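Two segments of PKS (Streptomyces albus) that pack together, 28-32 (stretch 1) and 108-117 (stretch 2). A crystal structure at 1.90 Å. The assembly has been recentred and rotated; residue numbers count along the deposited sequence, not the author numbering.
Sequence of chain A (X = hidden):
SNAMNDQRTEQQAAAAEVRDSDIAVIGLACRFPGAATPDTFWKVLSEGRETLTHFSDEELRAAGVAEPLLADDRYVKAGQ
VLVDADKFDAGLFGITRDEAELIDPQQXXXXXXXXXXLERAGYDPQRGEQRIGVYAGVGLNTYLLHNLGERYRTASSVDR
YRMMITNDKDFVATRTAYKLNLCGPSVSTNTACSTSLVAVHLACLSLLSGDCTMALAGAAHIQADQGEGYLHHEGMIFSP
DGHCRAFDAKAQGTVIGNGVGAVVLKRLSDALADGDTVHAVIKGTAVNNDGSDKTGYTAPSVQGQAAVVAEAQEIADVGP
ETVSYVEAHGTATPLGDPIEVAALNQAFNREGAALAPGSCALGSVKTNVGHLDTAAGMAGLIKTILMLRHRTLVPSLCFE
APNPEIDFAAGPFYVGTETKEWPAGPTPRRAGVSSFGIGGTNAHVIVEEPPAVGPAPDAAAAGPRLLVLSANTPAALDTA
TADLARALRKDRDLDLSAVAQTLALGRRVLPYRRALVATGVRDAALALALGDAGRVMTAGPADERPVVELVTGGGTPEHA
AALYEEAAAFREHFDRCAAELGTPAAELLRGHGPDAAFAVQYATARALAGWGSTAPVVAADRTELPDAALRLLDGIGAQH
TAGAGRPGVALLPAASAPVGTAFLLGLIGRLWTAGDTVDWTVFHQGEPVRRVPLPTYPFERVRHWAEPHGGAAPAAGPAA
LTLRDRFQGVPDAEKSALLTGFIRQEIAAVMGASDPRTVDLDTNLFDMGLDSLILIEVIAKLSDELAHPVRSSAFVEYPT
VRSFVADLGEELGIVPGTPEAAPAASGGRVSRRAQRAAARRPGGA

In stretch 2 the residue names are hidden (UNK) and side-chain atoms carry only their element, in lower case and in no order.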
ATOM      1  N   LEU A  28     -11.858  16.141  -6.350  1.00 15.20           N
ATOM      2  CA  LEU A  28     -11.858  15.760  -4.944  1.00 16.56           C
ATOM      3  C   LEU A  28     -13.271  15.750  -4.424  1.00 14.20           C
ATOM      4  O   LEU A  28     -14.173  16.300  -5.049  1.00 17.57           O
ATOM      5  CB  LEU A  28     -10.979  16.693  -4.100  1.00 21.03           C
ATOM      6  CG  LEU A  28     -11.248  18.206  -4.083  1.00 26.63           C
ATOM      7  CD1 LEU A  28     -12.436  18.561  -3.223  1.00 35.84           C
ATOM      8  CD2 LEU A  28     -10.011  18.932  -3.572  1.00 26.26           C
ATOM      9  N   ALA A  29     -13.463  15.081  -3.295  1.00 12.31           N
ATOM     10  CA  ALA A  29     -14.771  14.984  -2.675  1.00 13.90           C
ATOM     11  C   ALA A  29     -14.613  14.661  -1.198  1.00 12.93           C
ATOM     12  O   ALA A  29     -13.602  14.105  -0.773  1.00 12.09           O
ATOM     13  CB  ALA A  29     -15.615  13.927  -3.363  1.00 13.50           C
ATOM     14  N   CYS A  30     -15.628  15.017  -0.421  1.00 10.80           N
ATOM     15  CA  CYS A  30     -15.573  14.807   1.007  1.00 12.83           C
ATOM     16  C   CYS A  30     -16.949  14.878   1.631  1.00 12.92           C
ATOM     17  O   CYS A  30     -17.810  15.682   1.236  1.00 14.21           O
ATOM     18  CB  CYS A  30     -14.647  15.839   1.666  1.00 11.41           C
ATOM     19  SG  CYS A  30     -15.115  17.569   1.318  1.00 17.63           S
ATOM     20  N   ARG A  31     -17.136  14.025   2.621  1.00 12.20           N
ATOM     21  CA  ARG A  31     -18.259  14.102   3.532  1.00 13.70           C
ATOM     22  C   ARG A  31     -17.650  14.069   4.920  1.00 14.21           C
ATOM     23  O   ARG A  31     -17.147  13.030   5.371  1.00 12.90           O
ATOM     24  CB  ARG A  31     -19.230  12.951   3.312  1.00 14.20           C
ATOM     25  CG  ARG A  31     -19.679  12.844   1.847  1.00 17.84           C
ATOM     26  CD  ARG A  31     -20.172  11.468   1.507  1.00 22.76           C
ATOM     27  NE  ARG A  31     -20.868  11.452   0.214  1.00 22.23           N
ATOM     28  CZ  ARG A  31     -21.746  10.525  -0.139  1.00 19.87           C
ATOM     29  NH1 ARG A  31     -22.022   9.531   0.701  1.00 21.16           N
ATOM     30  NH2 ARG A  31     -22.351  10.594  -1.329  1.00 18.44           N
ATOM     31  N   PHE A  32     -17.648  15.235   5.556  1.00 13.10           N
ATOM     32  CA  PHE A  32     -17.041  15.449   6.868  1.00 12.26           C
ATOM     33  C   PHE A  32     -18.158  15.923   7.797  1.00 13.42           C
ATOM     34  O   PHE A  32     -19.246  16.270   7.324  1.00 16.15           O
ATOM     35  CB  PHE A  32     -15.924  16.487   6.782  1.00 14.08           C
ATOM     36  CG  PHE A  32     -14.731  16.064   5.952  1.00 12.09           C
ATOM     37  CD1 PHE A  32     -14.299  14.746   5.919  1.00 11.12           C
ATOM     38  CD2 PHE A  32     -14.024  16.997   5.223  1.00 12.96           C
ATOM     39  CE1 PHE A  32     -13.196  14.379   5.158  1.00 13.83           C
ATOM     40  CE2 PHE A  32     -12.932  16.627   4.459  1.00 12.68           C
ATOM     41  CZ  PHE A  32     -12.507  15.322   4.447  1.00 10.74           C
ATOM     42  N   UNK A 108     -19.271   1.693   1.832  1.00  9.77           N
ATOM     43  CA  UNK A 108     -20.351   2.323   1.076  1.00 11.23           C
ATOM     44  C   UNK A 108     -20.106   3.805   0.894  1.00  9.96           C
ATOM     45  O   UNK A 108     -20.247   4.342  -0.206  1.00  9.73           O
ATOM     46  n   UNK A 108     -25.194   1.329   4.554  1.00 19.98           N
ATOM     47  c   UNK A 108     -21.696   2.124   1.770  1.00 11.22           C
ATOM     48  c   UNK A 108     -22.255   0.706   1.641  1.00 12.54           C
ATOM     49  n   UNK A 108     -24.391  -0.462   5.731  1.00 18.92           N
ATOM     50  c   UNK A 108     -23.577   0.627   2.325  1.00 14.88           C
ATOM     51  c   UNK A 108     -24.387   0.272   4.630  1.00 17.88           C
ATOM     52  n   UNK A 108     -23.576  -0.046   3.621  1.00 15.92           N
ATOM     53  N   UNK A 109     -19.744   4.474   1.979  1.00 10.79           N
ATOM     54  CA  UNK A 109     -19.479   5.904   1.911  1.00 12.25           C
ATOM     55  C   UNK A 109     -18.245   6.182   1.047  1.00 12.87           C
ATOM     56  O   UNK A 109     -18.211   7.178   0.318  1.00 13.91           O
ATOM     57  c   UNK A 109     -20.605   6.506   4.099  1.00 17.10           C
ATOM     58  c   UNK A 109     -19.306   6.473   3.317  1.00 13.08           C
ATOM     59  o   UNK A 109     -21.179   8.692   3.355  1.00 19.73           O
ATOM     60  n   UNK A 109     -22.823   7.175   3.417  1.00 20.47           N
ATOM     61  c   UNK A 109     -21.565   7.555   3.591  1.00 19.77           C
ATOM     62  N   UNK A 110     -17.237   5.313   1.101  1.00 10.63           N
ATOM     63  CA  UNK A 110     -16.048   5.547   0.278  1.00  8.44           C
ATOM     64  C   UNK A 110     -16.409   5.406  -1.198  1.00 10.54           C
ATOM     65  O   UNK A 110     -15.921   6.153  -2.033  1.00 12.51           O
ATOM     66  c   UNK A 110     -11.839   6.400  -0.747  1.00 15.23           C
ATOM     67  c   UNK A 110     -14.886   4.604   0.581  1.00  8.36           C
ATOM     68  c   UNK A 110     -13.393   4.214  -1.383  1.00 10.11           C
ATOM     69  c   UNK A 110     -13.680   4.927  -0.245  1.00 10.04           C
ATOM     70  c   UNK A 110     -12.320   4.554  -2.194  1.00 10.70           C
ATOM     71  c   UNK A 110     -11.540   5.637  -1.874  1.00 10.93           C
ATOM     72  c   UNK A 110     -12.908   6.049   0.055  1.00 12.61           C
ATOM     73  N   UNK A 111     -17.260   4.432  -1.507  1.00 10.53           N
ATOM     74  CA  UNK A 111     -17.690   4.196  -2.878  1.00  9.87           C
ATOM     75  C   UNK A 111     -18.443   5.404  -3.431  1.00 11.11           C
ATOM     76  O   UNK A 111     -18.168   5.864  -4.539  1.00  9.44           O
ATOM     77  c   UNK A 111     -19.189   2.600  -4.323  1.00 12.68           C
ATOM     78  c   UNK A 111     -18.568   2.934  -2.959  1.00  9.69           C
ATOM     79  c   UNK A 111     -19.872   1.248  -4.274  1.00 14.27           C
ATOM     80  c   UNK A 111     -18.143   2.617  -5.476  1.00 12.70           C
ATOM     81  N   UNK A 112     -19.379   5.949  -2.665  1.00 10.01           N
ATOM     82  CA  UNK A 112     -20.106   7.123  -3.162  1.00 10.82           C
ATOM     83  C   UNK A 112     -19.158   8.315  -3.257  1.00 13.01           C
ATOM     84  O   UNK A 112     -19.234   9.097  -4.204  1.00 11.62           O
ATOM     85  c   UNK A 112     -21.297   7.457  -2.270  1.00  9.67           C
ATOM     86  o   UNK A 112     -24.778   6.360  -1.857  1.00 15.72           O
ATOM     87  c   UNK A 112     -22.482   6.543  -2.474  1.00 12.77           C
ATOM     88  c   UNK A 112     -23.722   7.009  -1.727  1.00 16.05           C
ATOM     89  o   UNK A 112     -23.651   8.034  -1.012  1.00 14.07           O
ATOM     90  N   UNK A 113     -18.261   8.456  -2.286  1.00 12.17           N
ATOM     91  CA  UNK A 113     -17.319   9.591  -2.295  1.00 12.03           C
ATOM     92  C   UNK A 113     -16.352   9.543  -3.507  1.00 12.87           C
ATOM     93  O   UNK A 113     -16.052  10.569  -4.125  1.00 12.45           O
ATOM     94  s   UNK A 113     -15.536  11.141  -0.791  1.00 17.24           S
ATOM     95  c   UNK A 113     -16.518   9.624  -0.996  1.00 11.77           C
ATOM     96  N   UNK A 114     -15.869   8.351  -3.839  1.00 11.61           N
ATOM     97  CA  UNK A 114     -14.990   8.176  -4.995  1.00 10.18           C
ATOM     98  C   UNK A 114     -15.714   8.510  -6.296  1.00 10.50           C
ATOM     99  O   UNK A 114     -15.145   9.146  -7.185  1.00 12.45           O
ATOM    100  c   UNK A 114     -14.452   6.744  -5.044  1.00  9.72           C
ATOM    101  N   UNK A 115     -16.958   8.060  -6.409  1.00 10.63           N
ATOM    102  CA  UNK A 115     -17.812   8.404  -7.534  1.00 13.03           C
ATOM    103  C   UNK A 115     -17.889   9.927  -7.664  1.00 14.19           C
ATOM    104  O   UNK A 115     -17.694  10.465  -8.745  1.00 14.34           O
ATOM    105  c   UNK A 115     -21.702   9.127  -9.910  1.00 14.01           C
ATOM    106  c   UNK A 115     -19.195   7.780  -7.337  1.00 10.88           C
ATOM    107  c   UNK A 115     -22.049   7.962 -10.578  1.00 18.34           C
ATOM    108  c   UNK A 115     -20.772   9.067  -8.864  1.00 13.00           C
ATOM    109  c   UNK A 115     -20.564   6.717  -9.186  1.00 12.36           C
ATOM    110  o   UNK A 115     -22.964   7.987 -11.604  1.00 20.05           O
ATOM    111  c   UNK A 115     -20.178   7.866  -8.501  1.00 11.95           C
ATOM    112  c   UNK A 115     -21.482   6.759 -10.215  1.00 15.70           C
ATOM    113  N   UNK A 116     -18.154  10.612  -6.553  1.00 11.33           N
ATOM    114  CA  UNK A 116     -18.241  12.070  -6.549  1.00 12.56           C
ATOM    115  C   UNK A 116     -16.931  12.712  -6.969  1.00 13.06           C
ATOM    116  O   UNK A 116     -16.945  13.708  -7.687  1.00 14.69           O
ATOM    117  o   UNK A 116     -19.379  12.773  -2.504  1.00 22.98           O
ATOM    118  c   UNK A 116     -20.087  12.411  -4.775  1.00 12.82           C
ATOM    119  c   UNK A 116     -20.352  12.747  -3.292  1.00 17.96           C
ATOM    120  c   UNK A 116     -18.625  12.601  -5.163  1.00 10.92           C
ATOM    121  o   UNK A 116     -21.532  12.977  -2.918  1.00 17.14           O
ATOM    122  N   UNK A 117     -15.801  12.164  -6.508  1.00 11.26           N
ATOM    123  CA  UNK A 117     -14.501  12.755  -6.827  1.00 14.01           C
ATOM    124  C   UNK A 117     -14.215  12.677  -8.326  1.00 13.64           C
ATOM    125  O   UNK A 117     -13.701  13.633  -8.919  1.00 12.24           O
ATOM    126  c   UNK A 117     -13.388  12.082  -6.041  1.00 13.17           C
TER
HETATM  127  O   HOH W   1     -18.538  15.266  -1.633  1.00 11.96           O

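Stretch 1 is a strand from L28 to R31 that ends in a loop at F32. Stretch 2 is one helical segment throughout, and the two axes run nearer antiparallel than parallel, at 145°.

Position 108 has seven side-chain atoms: three carbons, a nitrogen, then a carbon carrying two more nitrogens. That is a guanidinium, so the residue is R108. Its end leads away from the strand, and its nitrogens are hydrogen-bonded elsewhere in the structure.

Position 109 has three carbons, the third carrying one oxygen and one nitrogen. The oxygen lies near the R31 guanidinium. A terminal amide on this chain length is glutamine, Q109. R31 NH1 donates to Q109 OE1 at 2.9 Å. CA-to-CB points sideways, but the end of the side chain comes nearer the strand.

Position 110 has one carbon followed by a ring of six carbons, with no oxygen. It is F110. It points away and touches nothing on stretch 1.

Position 111 has four carbons, forked at the second. This is leucine, L111, and it is out of reach of the strand.

Position 112 has three carbons, the third carrying two oxygens. It points toward the strand, and one oxygen lies by the R31 guanidinium. A carboxylate at this distance from the backbone is glutamate, E112. R31 NH1 donates to E112 OE1 at 2.8 Å, and R31 NH2 donates to the same E112 OE1 at 2.9 Å, within a salt bridge. E112 OE2 is hydrogen-bonded elsewhere in the structure.

Position 113 has one carbon and one sulfur, and the sulfur lies by A29 CB. It is C113. A29 CB lies 3.8 Å from C113 SG and 3.5 Å from C113 O.

Position 114 has a single carbon. It is A114, pointing away from the strand.

Position 115 has one carbon, then a six-carbon ring bearing an oxygen. It is Y115. Its end leads away, and it makes no contact.

Position 116 again has three carbons, the third carrying two oxygens, and these lie by the R31 guanidinium. It is E116. R31 NH2 donates to E116 OE2 at 3.0 Å in a second salt bridge. R31 NE adds a weak bond to E116 OE1 at 3.4 Å. Water 1 accepts from C30 N at 3.2 Å and lies 2.8 Å from E116 OE1, between the strand backbone and this carboxylate.

Position 117 has one carbon, which lies by A29 CB. It is A117. A29 CB is 3.9 Å from A117 CB. The CA atoms of L28 and A117 are 4.4 Å apart, so the strand runs close to the helix backbone here.

The contact has two parts. A29 points toward the helix, and its methyl packs against C113, E116 and A117. R31 also points toward the helix, and its guanidinium reaches Q109, E112 and E116. All three lie near the guanidinium plane, at the edge, where its N-H groups can reach them. Two carboxylates offset its positive charge, while the amide oxygen of Q109 accepts a further hydrogen bond from R31 NH1. L28 and C30 point their side chains away.

Stretch 2 108-117: RQFLECAYEA
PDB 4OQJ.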